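Local coordinates for protein type I modular polyketide synthase (Streptomyces albus subsp. albus, PDB 6IYR) that probably transfers an acyl extender unit, likely malonyl, from coenzyme A to the acyl carrier protein during salinomycin chain assembly, through its acyltransferase domain, at residues I341-A346 and T360-A366; P33-S38 and D451-P455; S46-P50 and A85-R89. All blocks are in the same frame, centred on the assembly; numbering follows the deposited sequence.

Interaction 1 of 3, residues I341-A346 and T360-A366; sequences IAPRTA and TGTDLDA
A type I beta turn, G361 to L364, packs against the extended loop 341-346, with the ring of P343 set over its carbonyls. P343 CB lies 3.2 Å from G361 O and P343 CG 3.3 Å from T362 O, while L364 O is near both ring carbons; proline suits this place because its apolar ring edge, CB and CG, can lie against the carbonyl oxygens. Beside it I341 CD1 comes to 3.7 Å from L364 O, and the I341 side chain also touches helix 235-248, at D237, K240 and V241. L364 O is itself bonded to W369 NE1. The turn lies in the acyltransferase domain, in the link between strand 358-359 and helix 366-374, whose N-cap is D365; its OD1 accepts from Y368 N. At the other end the two loops share one hydrogen bond, A346 N to T360 O (2.8 Å, 164° at the hydrogen), in the carbonyl plane. G361 has a phi of 121°, a backbone shape that suits glycine, and its N-H is taken by D363 OD1 at 2.9 Å, nearly along the C-O axis. T362 CG2, set anti to its own carbonyl carbon, reaches 3.8 Å from R344 CA. R344 CB points away from the turn, and NE bonds to G231 O.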
loop_
_atom_site.group_PDB
_atom_site.type_symbol
_atom_site.label_atom_id
_atom_site.label_comp_id
_atom_site.label_asym_id
_atom_site.label_seq_id
_atom_site.Cartn_x
_atom_site.Cartn_y
_atom_site.Cartn_z
ATOM N N ILE A 341 -3.983 5.500 -25.294
ATOM C CA ILE A 341 -3.001 5.913 -24.296
ATOM C C ILE A 341 -1.597 5.908 -24.904
ATOM O O ILE A 341 -1.336 5.164 -25.842
ATOM C CB ILE A 341 -3.050 5.032 -23.017
ATOM C CG1 ILE A 341 -2.799 3.562 -23.347
ATOM C CG2 ILE A 341 -4.412 5.155 -22.355
ATOM C CD1 ILE A 341 -2.771 2.656 -22.113
ATOM N N ALA A 342 -0.673 6.606 -24.253
ATOM C CA ALA A 342 0.708 6.712 -24.700
ATOM C C ALA A 342 1.676 6.382 -23.573
ATOM O O ALA A 342 2.205 7.276 -22.911
ATOM C CB ALA A 342 0.988 8.124 -25.227
ATOM N N PRO A 343 1.988 5.095 -23.399
ATOM C CA PRO A 343 2.885 4.793 -22.326
ATOM C C PRO A 343 4.285 5.271 -22.661
ATOM O O PRO A 343 4.643 5.346 -23.814
ATOM C CB PRO A 343 2.849 3.264 -22.248
ATOM C CG PRO A 343 2.326 2.813 -23.540
ATOM C CD PRO A 343 1.417 3.886 -24.008
ATOM N N ARG A 344 5.124 5.415 -21.662
ATOM C CA ARG A 344 6.423 5.968 -21.902
ATOM C C ARG A 344 7.342 5.444 -20.847
ATOM O O ARG A 344 6.948 4.577 -20.073
ATOM C CB ARG A 344 6.332 7.478 -21.876
ATOM C CG ARG A 344 6.086 8.033 -20.497
ATOM C CD ARG A 344 4.825 8.847 -20.462
ATOM N NE ARG A 344 4.742 9.611 -19.221
ATOM C CZ ARG A 344 4.142 10.793 -19.116
ATOM N NH1 ARG A 344 4.103 11.424 -17.950
ATOM N NH2 ARG A 344 3.519 11.314 -20.161
ATOM N N THR A 345 8.619 5.797 -20.963
ATOM C CA THR A 345 9.654 5.124 -20.237
ATOM C C THR A 345 9.402 5.462 -18.782
ATOM O O THR A 345 9.068 6.583 -18.492
ATOM C CB THR A 345 11.077 5.622 -20.621
ATOM O OG1 THR A 345 11.387 5.263 -21.979
ATOM C CG2 THR A 345 12.107 4.945 -19.736
ATOM N N ALA A 346 9.529 4.490 -17.893
ATOM C CA ALA A 346 9.275 4.731 -16.469
ATOM C C ALA A 346 10.543 5.240 -15.840
ATOM O O ALA A 346 11.617 4.644 -16.030
ATOM C CB ALA A 346 8.840 3.447 -15.776
ATOM N N THR A 360 10.383 -1.469 -19.419
ATOM C CA THR A 360 10.742 -0.142 -19.806
ATOM C C THR A 360 9.650 0.863 -19.487
ATOM O O THR A 360 9.935 2.008 -19.099
ATOM C CB THR A 360 11.098 -0.107 -21.318
ATOM O OG1 THR A 360 12.282 -0.882 -21.531
ATOM C CG2 THR A 360 11.360 1.322 -21.747
ATOM N N GLY A 361 8.405 0.490 -19.772
ATOM C CA GLY A 361 7.262 1.345 -19.477
ATOM C C GLY A 361 6.469 1.671 -20.719
ATOM O O GLY A 361 5.248 1.877 -20.664
ATOM N N THR A 362 7.175 1.734 -21.846
ATOM C CA THR A 362 6.565 1.969 -23.122
ATOM C C THR A 362 5.688 0.802 -23.555
ATOM O O THR A 362 4.878 0.969 -24.434
ATOM C CB THR A 362 7.635 2.135 -24.232
ATOM O OG1 THR A 362 8.620 1.120 -24.068
ATOM C CG2 THR A 362 8.319 3.509 -24.171
ATOM N N ASP A 363 5.932 -0.381 -23.002
ATOM C CA ASP A 363 5.078 -1.567 -23.209
ATOM C C ASP A 363 3.715 -1.585 -22.435
ATOM O O ASP A 363 2.873 -2.466 -22.647
ATOM C CB ASP A 363 5.871 -2.848 -22.900
ATOM C CG ASP A 363 6.823 -2.709 -21.701
ATOM O OD1 ASP A 363 6.998 -1.599 -21.166
ATOM O OD2 ASP A 363 7.417 -3.733 -21.289
ATOM N N LEU A 364 3.421 -0.564 -21.636
ATOM C CA LEU A 364 2.184 -0.609 -20.855
ATOM C C LEU A 364 1.017 -0.097 -21.624
ATOM O O LEU A 364 0.394 0.913 -21.271
ATOM C CB LEU A 364 2.334 0.118 -19.516
ATOM C CG LEU A 364 3.558 -0.343 -18.709
ATOM C CD1 LEU A 364 3.596 0.203 -17.287
ATOM C CD2 LEU A 364 3.565 -1.855 -18.671
ATOM N N ASP A 365 0.743 -0.762 -22.740
ATOM C CA ASP A 365 -0.287 -0.288 -23.619
ATOM C C ASP A 365 -1.589 -1.051 -23.327
ATOM O O ASP A 365 -1.644 -1.865 -22.383
ATOM C CB ASP A 365 0.139 -0.447 -25.075
ATOM C CG ASP A 365 0.486 -1.870 -25.440
ATOM O OD1 ASP A 365 0.132 -2.837 -24.721
ATOM O OD2 ASP A 365 1.137 -2.023 -26.478
ATOM N N ALA A 366 -2.582 -0.870 -24.192
ATOM C CA ALA A 366 -3.918 -1.462 -24.006
ATOM C C ALA A 366 -3.863 -2.970 -23.796
ATOM O O ALA A 366 -4.529 -3.516 -22.901
ATOM C CB ALA A 366 -4.842 -1.118 -25.168
#

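Interaction 2 of 3, residues P33-S38 and D451-P455; sequences PAALTS and DTVRP
L36 and T37 pair with V453 and R454 as a short parallel ladder between the two ends of the modelled chain. Its backbone bonds differ in strength. R454 N gives to L36 O at 2.7 Å and 170°, and S38 N to R454 O at 2.9 Å; at the other end T452 O receives two weak bonds, from A35 N (3.0 Å) and L36 N (3.5 Å). CA-H...O contacts fill in between, among them T37 CA to R454 O at 3.2 Å. The apolar contacts are A35 CB to T452 CB, 3.8 Å, and L36 CB to V453 CG2, 4.4 Å; the T452 hydroxyl is bonded to D449 O. On the T37 and R454 face the arginine, extended from CG to NE, runs back beside the N-terminal residues. A34 CB sits over one face of its guanidinium, offset toward the rim, where a methyl is small enough to lie against the flat group. T37 OG1 touches R454 CB at 4.1 Å. The opposite face, bearing L36 and V453, is turned to helix 431-443, where both leucine and valine meet L435; S150 OG is hydrogen-bonded to A35 O, and A209 touches A35 and T452.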
loop_
_atom_site.group_PDB
_atom_site.type_symbol
_atom_site.label_atom_id
_atom_site.label_comp_id
_atom_site.label_asym_id
_atom_site.label_seq_id
_atom_site.Cartn_x
_atom_site.Cartn_y
_atom_site.Cartn_z
ATOM N N PRO A 33 5.501 22.892 0.002
ATOM C CA PRO A 33 4.414 22.301 0.794
ATOM C C PRO A 33 4.898 21.193 1.733
ATOM O O PRO A 33 5.765 20.388 1.366
ATOM C CB PRO A 33 3.473 21.734 -0.273
ATOM C CG PRO A 33 4.369 21.384 -1.410
ATOM C CD PRO A 33 5.576 22.294 -1.346
ATOM N N ALA A 34 4.364 21.179 2.951
ATOM C CA ALA A 34 4.709 20.149 3.916
ATOM C C ALA A 34 4.199 18.787 3.447
ATOM O O ALA A 34 3.097 18.660 2.896
ATOM C CB ALA A 34 4.123 20.491 5.276
ATOM N N ALA A 35 4.953 17.754 3.751
ATOM C CA ALA A 35 4.435 16.404 3.588
ATOM C C ALA A 35 3.269 16.145 4.547
ATOM O O ALA A 35 2.199 15.664 4.136
ATOM C CB ALA A 35 5.542 15.397 3.829
ATOM N N LEU A 36 3.503 16.381 5.838
ATOM C CA LEU A 36 2.412 16.397 6.787
ATOM C C LEU A 36 2.493 17.635 7.644
ATOM O O LEU A 36 3.569 18.076 8.040
ATOM C CB LEU A 36 2.466 15.203 7.731
ATOM C CG LEU A 36 2.216 13.835 7.127
ATOM C CD1 LEU A 36 2.662 12.755 8.103
ATOM C CD2 LEU A 36 0.744 13.691 6.783
ATOM N N THR A 37 1.344 18.002 8.154
ATOM C CA THR A 37 1.263 19.097 9.058
ATOM C C THR A 37 0.326 18.681 10.185
ATOM O O THR A 37 -0.823 18.320 9.943
ATOM C CB THR A 37 0.773 20.336 8.309
ATOM O OG1 THR A 37 1.320 21.496 8.928
ATOM C CG2 THR A 37 -0.740 20.396 8.309
ATOM N N SER A 38 0.878 18.564 11.388
ATOM C CA SER A 38 0.154 17.943 12.489
ATOM C C SER A 38 0.522 18.549 13.844
ATOM O O SER A 38 1.621 19.084 14.016
ATOM C CB SER A 38 0.448 16.456 12.556
ATOM O OG SER A 38 -0.322 15.884 13.589
ATOM N N ASP A 451 12.232 16.889 8.702
ATOM C CA ASP A 451 11.938 18.278 8.361
ATOM C C ASP A 451 10.623 18.458 7.593
ATOM O O ASP A 451 10.031 19.542 7.624
ATOM C CB ASP A 451 13.095 18.877 7.546
ATOM C CG ASP A 451 14.374 19.063 8.380
ATOM O OD1 ASP A 451 14.273 19.096 9.620
ATOM O OD2 ASP A 451 15.478 19.162 7.800
ATOM N N THR A 452 10.147 17.409 6.913
ATOM C CA THR A 452 9.020 17.580 6.014
ATOM C C THR A 452 7.712 17.491 6.770
ATOM O O THR A 452 6.645 17.757 6.217
ATOM C CB THR A 452 9.067 16.556 4.850
ATOM O OG1 THR A 452 9.064 15.210 5.360
ATOM C CG2 THR A 452 10.345 16.772 4.046
ATOM N N VAL A 453 7.801 17.097 8.034
ATOM C CA VAL A 453 6.644 17.020 8.896
ATOM C C VAL A 453 6.586 18.237 9.804
ATOM O O VAL A 453 7.397 18.395 10.698
ATOM C CB VAL A 453 6.715 15.797 9.815
ATOM C CG1 VAL A 453 5.612 15.887 10.873
ATOM C CG2 VAL A 453 6.630 14.530 8.987
ATOM N N ARG A 454 5.587 19.073 9.608
ATOM C CA ARG A 454 5.591 20.352 10.250
ATOM C C ARG A 454 4.558 20.408 11.345
ATOM O O ARG A 454 3.492 19.794 11.263
ATOM C CB ARG A 454 5.381 21.472 9.239
ATOM C CG ARG A 454 6.628 21.754 8.410
ATOM C CD ARG A 454 6.483 23.034 7.593
ATOM N NE ARG A 454 7.257 22.978 6.348
ATOM C CZ ARG A 454 6.997 23.692 5.251
ATOM N NH1 ARG A 454 5.983 24.553 5.221
ATOM N NH2 ARG A 454 7.760 23.546 4.173
ATOM N N PRO A 455 4.933 21.055 12.440
ATOM C CA PRO A 455 3.942 21.525 13.382
ATOM C C PRO A 455 2.846 22.302 12.664
ATOM O O PRO A 455 1.699 22.213 13.073
ATOM C CB PRO A 455 4.743 22.432 14.309
ATOM C CG PRO A 455 6.172 21.999 14.159
ATOM C CD PRO A 455 6.296 21.519 12.754
#

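Interaction 3 of 3, residues S46-P50 and A85-R89; sequences SAKLP and ALESR
S46 and R89 form a non-hydrogen-bonded antiparallel pair, and A47 and S88 the hydrogen-bonded pair next to it; here the packing is close. A47 N gives to S88 O at 2.8 Å, its donor tilted 22° from the carbonyl plane, and S88 N returns a bond to A47 O at 2.9 Å. L86 CB also presses on A47 O, at 3.1 Å. The hydroxyl of S46, placed between its backbone N and carbonyl carbon (chi1 47°), accepts from L86 N at 3.1 Å, a grip that a small polar side chain can make so close to the backbone. S46 CB meets R89 CG at 3.8 Å. Beyond it the extended arginine turns back on its own segment: NE meets L86 O at 2.9 Å in the guanidinium plane, NH2 bonds to W442 O, and the guanidinium makes a cation-pi contact with W442. On the face of A47 and S88, S88 OG lies 3.3 Å from L49 C, and helix 50-65 touches both residues. The outer side is looser: K48, a charged residue, suits solvent, and exposed L49 holds the N-cap position before helix 50-65. This is an antiparallel pairing of strands 41-47 and 88-94, joined through helices 50-65 and 72-79, in a three-stranded sheet completed by 116-120.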
loop_
_atom_site.group_PDB
_atom_site.type_symbol
_atom_site.label_atom_id
_atom_site.label_comp_id
_atom_site.label_asym_id
_atom_site.label_seq_id
_atom_site.Cartn_x
_atom_site.Cartn_y
_atom_site.Cartn_z
ATOM N N SER A 46 18.258 7.687 18.574
ATOM C CA SER A 46 18.895 6.439 18.168
ATOM C C SER A 46 20.127 6.127 19.000
ATOM O O SER A 46 20.729 7.011 19.573
ATOM C CB SER A 46 19.304 6.533 16.712
ATOM O OG SER A 46 19.968 7.746 16.496
ATOM N N ALA A 47 20.542 4.871 19.001
ATOM C CA ALA A 47 21.775 4.474 19.659
ATOM C C ALA A 47 22.381 3.302 18.904
ATOM O O ALA A 47 21.819 2.812 17.922
ATOM C CB ALA A 47 21.491 4.073 21.101
ATOM N N LYS A 48 23.497 2.803 19.408
ATOM C CA LYS A 48 24.147 1.688 18.781
ATOM C C LYS A 48 23.499 0.405 19.202
ATOM O O LYS A 48 23.506 -0.549 18.453
ATOM C CB LYS A 48 25.624 1.663 19.127
ATOM C CG LYS A 48 26.470 2.476 18.165
ATOM C CD LYS A 48 27.593 1.637 17.567
ATOM C CE LYS A 48 28.760 2.500 17.115
ATOM N NZ LYS A 48 29.519 3.026 18.283
ATOM N N LEU A 49 22.854 0.385 20.358
ATOM C CA LEU A 49 22.137 -0.816 20.764
ATOM C C LEU A 49 20.800 -0.512 21.407
ATOM O O LEU A 49 20.587 0.589 21.895
ATOM C CB LEU A 49 22.964 -1.615 21.760
ATOM C CG LEU A 49 24.264 -2.228 21.258
ATOM C CD1 LEU A 49 25.434 -1.291 21.548
ATOM C CD2 LEU A 49 24.436 -3.574 21.950
ATOM N N PRO A 50 19.930 -1.528 21.495
ATOM C CA PRO A 50 18.651 -1.368 22.176
ATOM C C PRO A 50 18.821 -0.736 23.557
ATOM O O PRO A 50 18.253 0.315 23.832
ATOM C CB PRO A 50 18.126 -2.806 22.292
ATOM C CG PRO A 50 18.830 -3.567 21.216
ATOM C CD PRO A 50 20.188 -2.933 21.125
ATOM N N ALA A 85 21.748 9.332 12.414
ATOM C CA ALA A 85 21.119 8.426 13.353
ATOM C C ALA A 85 21.698 7.024 13.288
ATOM O O ALA A 85 21.992 6.514 12.222
ATOM C CB ALA A 85 19.629 8.400 13.128
ATOM N N LEU A 86 21.829 6.411 14.453
ATOM C CA LEU A 86 22.387 5.076 14.616
ATOM C C LEU A 86 21.436 3.912 14.331
ATOM O O LEU A 86 20.278 4.121 14.058
ATOM C CB LEU A 86 23.044 4.950 15.981
ATOM C CG LEU A 86 24.277 5.842 16.097
ATOM C CD1 LEU A 86 25.280 5.480 15.019
ATOM C CD2 LEU A 86 23.913 7.306 15.971
ATOM N N GLU A 87 21.966 2.697 14.349
ATOM C CA GLU A 87 21.221 1.473 14.069
ATOM C C GLU A 87 19.983 1.122 14.903
ATOM O O GLU A 87 19.028 0.600 14.373
ATOM C CB GLU A 87 22.164 0.279 14.079
ATOM C CG GLU A 87 23.184 0.322 12.964
ATOM C CD GLU A 87 23.693 -1.050 12.562
ATOM O OE1 GLU A 87 23.545 -2.006 13.362
ATOM O OE2 GLU A 87 24.246 -1.161 11.441
ATOM N N SER A 88 20.009 1.355 16.202
ATOM C CA SER A 88 18.867 1.032 17.023
ATOM C C SER A 88 18.066 2.324 17.312
ATOM O O SER A 88 18.657 3.384 17.563
ATOM C CB SER A 88 19.354 0.304 18.276
ATOM O OG SER A 88 18.475 0.545 19.340
ATOM N N ARG A 89 16.774 2.321 16.970
ATOM C CA ARG A 89 16.039 3.596 16.814
ATOM C C ARG A 89 14.679 3.619 17.500
ATOM O O ARG A 89 14.050 2.571 17.719
ATOM C CB ARG A 89 15.843 3.955 15.342
ATOM C CG ARG A 89 17.119 4.260 14.584
ATOM C CD ARG A 89 16.819 4.407 13.092
ATOM N NE ARG A 89 18.000 4.833 12.371
ATOM C CZ ARG A 89 18.006 5.327 11.144
ATOM N NH1 ARG A 89 19.148 5.684 10.593
ATOM N NH2 ARG A 89 16.890 5.484 10.466
#

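None of the three contacts touches another, and none is wholly core: interactions 1 and 2 are partly buried, whereas interaction 3 lies at the surface. Interactions 2 and 3 are the nearer pair, their centres about 24 Å apart; strands 36-37 and 41-47 follow each other in the chain, and helix 431-443 is met by both, through L36 and V453 in one and A85 and R89 in the other. Interaction 1 stands about 34 Å from interaction 2, centre to centre, and joins irregular loops. Its chemistry is proline against carbonyls with a single cross-bond, while the other two rest on strand pairing, parallel in interaction 2 and antiparallel in interaction 3.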